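Local coordinates for protein GTN Reductase (Agrobacterium tumefaciens, PDB 5N6G) that probably reduces activated carbon–carbon double bonds with FMN, as an Old Yellow Enzyme-type ene-reductase, and binds 2-phenylacrylic acid beside the flavin, at residues R103-T107 / A140-E144. Numbering follows the deposited sequence.
Sequences RISHT and AETSE
Ser143 meets the 103-107 loop through both its backbone and its side chain, and its two direct hydrogen bonds fix how the pieces lie together. Its amide donates to Ser105 O, with 2.9 Å between Ser143 N and the oxygen; the bond is nearly straight (168° at the hydrogen). Two residues further along the loop, Thr107 N gives its hydrogen to Ser143 OG, 2.9 Å away, through a more bent bond. The serine hydroxyl is turned to that amide by a chi1 of -65°, which sets OG anti to its own carbonyl carbon. Ser105 O also receives a CA-H...O contact from Thr142, with CA 3.3 Å from the oxygen.

A single water extends the polar link toward Arg103. It donates to Arg103 O and Ser143 O, both 2.8 Å from the water oxygen, and accepts from Thr142 OG1, so it joins two carbonyl oxygens, both acceptors, that could not bond to each other directly.

Packing does the rest. The His106 ring reaches past Ser143, with CD2 3.4 Å from OG, and its edge meets Glu141 O nearly in plane, CD2 lying 3.6 Å from that oxygen. The Ala140 methyl approaches the same ring obliquely, while ND1 is bonded to Ser108 OG. At the other end, the CG2 methyls of Ile104 and Thr142 touch at 4.1 Å, Ile104 being the centre of an inverse gamma turn.

The loop follows barrel strand 94-99, and Ala140 and Glu141 finish strand 137-141 of the antiparallel hairpin with 127-131, whose Thr128 and Ile130 touch His106. The contact thus ties this hairpin to the loop after the third strand of the TIM barrel, with Ile104 packing on Tyr65 of the 2-phenylacrylic acid pocket.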
loop_
_atom_site.group_PDB
_atom_site.type_symbol
_atom_site.label_atom_id
_atom_site.label_comp_id
_atom_site.label_asym_id
_atom_site.label_seq_id
_atom_site.Cartn_x
_atom_site.Cartn_y
_atom_site.Cartn_z
ATOM N N ARG A 103 1.526 0.613 15.289
ATOM C CA ARG A 103 0.634 0.427 16.426
ATOM C C ARG A 103 -0.672 -0.303 16.101
ATOM O O ARG A 103 -1.408 -0.642 17.036
ATOM C CB ARG A 103 0.291 1.775 17.054
ATOM C CG ARG A 103 -0.624 2.650 16.204
ATOM C CD ARG A 103 -0.833 3.997 16.890
ATOM N NE ARG A 103 -1.779 4.835 16.153
ATOM C CZ ARG A 103 -2.495 5.811 16.699
ATOM N NH1 ARG A 103 -2.391 6.131 17.986
ATOM N NH2 ARG A 103 -3.345 6.498 15.941
ATOM N N ILE A 104 -0.979 -0.530 14.827
ATOM C CA ILE A 104 -2.270 -1.124 14.442
ATOM C C ILE A 104 -2.070 -2.633 14.427
ATOM O O ILE A 104 -1.943 -3.272 13.381
ATOM C CB ILE A 104 -2.761 -0.580 13.106
ATOM C CG1 ILE A 104 -2.768 0.957 13.118
ATOM C CG2 ILE A 104 -4.128 -1.107 12.807
ATOM C CD1 ILE A 104 -3.690 1.589 14.168
ATOM N N SER A 105 -2.044 -3.222 15.621
ATOM C CA SER A 105 -1.799 -4.652 15.764
ATOM C C SER A 105 -2.320 -5.111 17.125
ATOM O O SER A 105 -2.938 -4.351 17.873
ATOM C CB SER A 105 -0.309 -4.956 15.574
ATOM O OG SER A 105 -0.019 -6.354 15.519
ATOM N N HIS A 106 -2.082 -6.383 17.420
ATOM C CA HIS A 106 -2.543 -7.018 18.639
ATOM C C HIS A 106 -1.420 -7.898 19.158
ATOM O O HIS A 106 -0.632 -8.425 18.377
ATOM C CB HIS A 106 -3.804 -7.848 18.365
ATOM C CG HIS A 106 -4.480 -8.356 19.600
ATOM N ND1 HIS A 106 -4.246 -9.620 20.099
ATOM C CD2 HIS A 106 -5.406 -7.791 20.416
ATOM C CE1 HIS A 106 -4.974 -9.800 21.185
ATOM N NE2 HIS A 106 -5.698 -8.713 21.388
ATOM N N THR A 107 -1.324 -8.009 20.479
ATOM C CA THR A 107 -0.253 -8.804 21.080
ATOM C C THR A 107 -0.231 -10.238 20.557
ATOM O O THR A 107 0.848 -10.822 20.420
ATOM C CB THR A 107 -0.391 -8.813 22.594
ATOM O OG1 THR A 107 -1.691 -9.322 22.948
ATOM C CG2 THR A 107 -0.192 -7.418 23.160
ATOM N N ALA A 140 -10.899 -7.540 17.685
ATOM C CA ALA A 140 -10.303 -7.069 18.917
ATOM C C ALA A 140 -9.875 -5.626 18.720
ATOM O O ALA A 140 -9.561 -5.195 17.602
ATOM C CB ALA A 140 -9.102 -7.926 19.345
ATOM N N GLU A 141 -9.900 -4.886 19.819
ATOM C CA GLU A 141 -9.281 -3.569 19.815
ATOM C C GLU A 141 -7.781 -3.746 19.685
ATOM O O GLU A 141 -7.209 -4.699 20.232
ATOM C CB GLU A 141 -9.608 -2.828 21.105
ATOM C CG GLU A 141 -11.104 -2.633 21.325
ATOM C CD GLU A 141 -11.439 -2.010 22.674
ATOM O OE1 GLU A 141 -10.537 -1.435 23.317
ATOM O OE2 GLU A 141 -12.614 -2.102 23.091
ATOM N N THR A 142 -7.139 -2.824 18.974
ATOM C CA THR A 142 -5.690 -2.875 18.862
ATOM C C THR A 142 -5.050 -2.674 20.237
ATOM O O THR A 142 -5.586 -1.998 21.115
ATOM C CB THR A 142 -5.160 -1.855 17.853
ATOM O OG1 THR A 142 -5.666 -0.547 18.136
ATOM C CG2 THR A 142 -5.581 -2.282 16.441
ATOM N N SER A 143 -3.876 -3.268 20.392
ATOM C CA SER A 143 -3.176 -3.341 21.661
ATOM C C SER A 143 -2.403 -2.055 21.942
ATOM O O SER A 143 -2.051 -1.286 21.037
ATOM C CB SER A 143 -2.202 -4.526 21.635
ATOM O OG SER A 143 -2.889 -5.757 21.530
ATOM N N GLU A 144 -2.076 -1.861 23.220
ATOM C CA GLU A 144 -1.215 -0.750 23.635
ATOM C C GLU A 144 0.176 -0.896 23.027
ATOM O O GLU A 144 0.833 -1.923 23.276
ATOM C CB GLU A 144 -1.048 -0.728 25.155
ATOM C CG GLU A 144 -2.274 -0.509 25.942
ATOM C CD GLU A 144 -1.970 -0.383 27.433
ATOM O OE1 GLU A 144 -1.014 -1.035 27.936
ATOM O OE2 GLU A 144 -2.688 0.383 28.098
HETATM O O HOH W 1 -2.999 0.470 19.071
#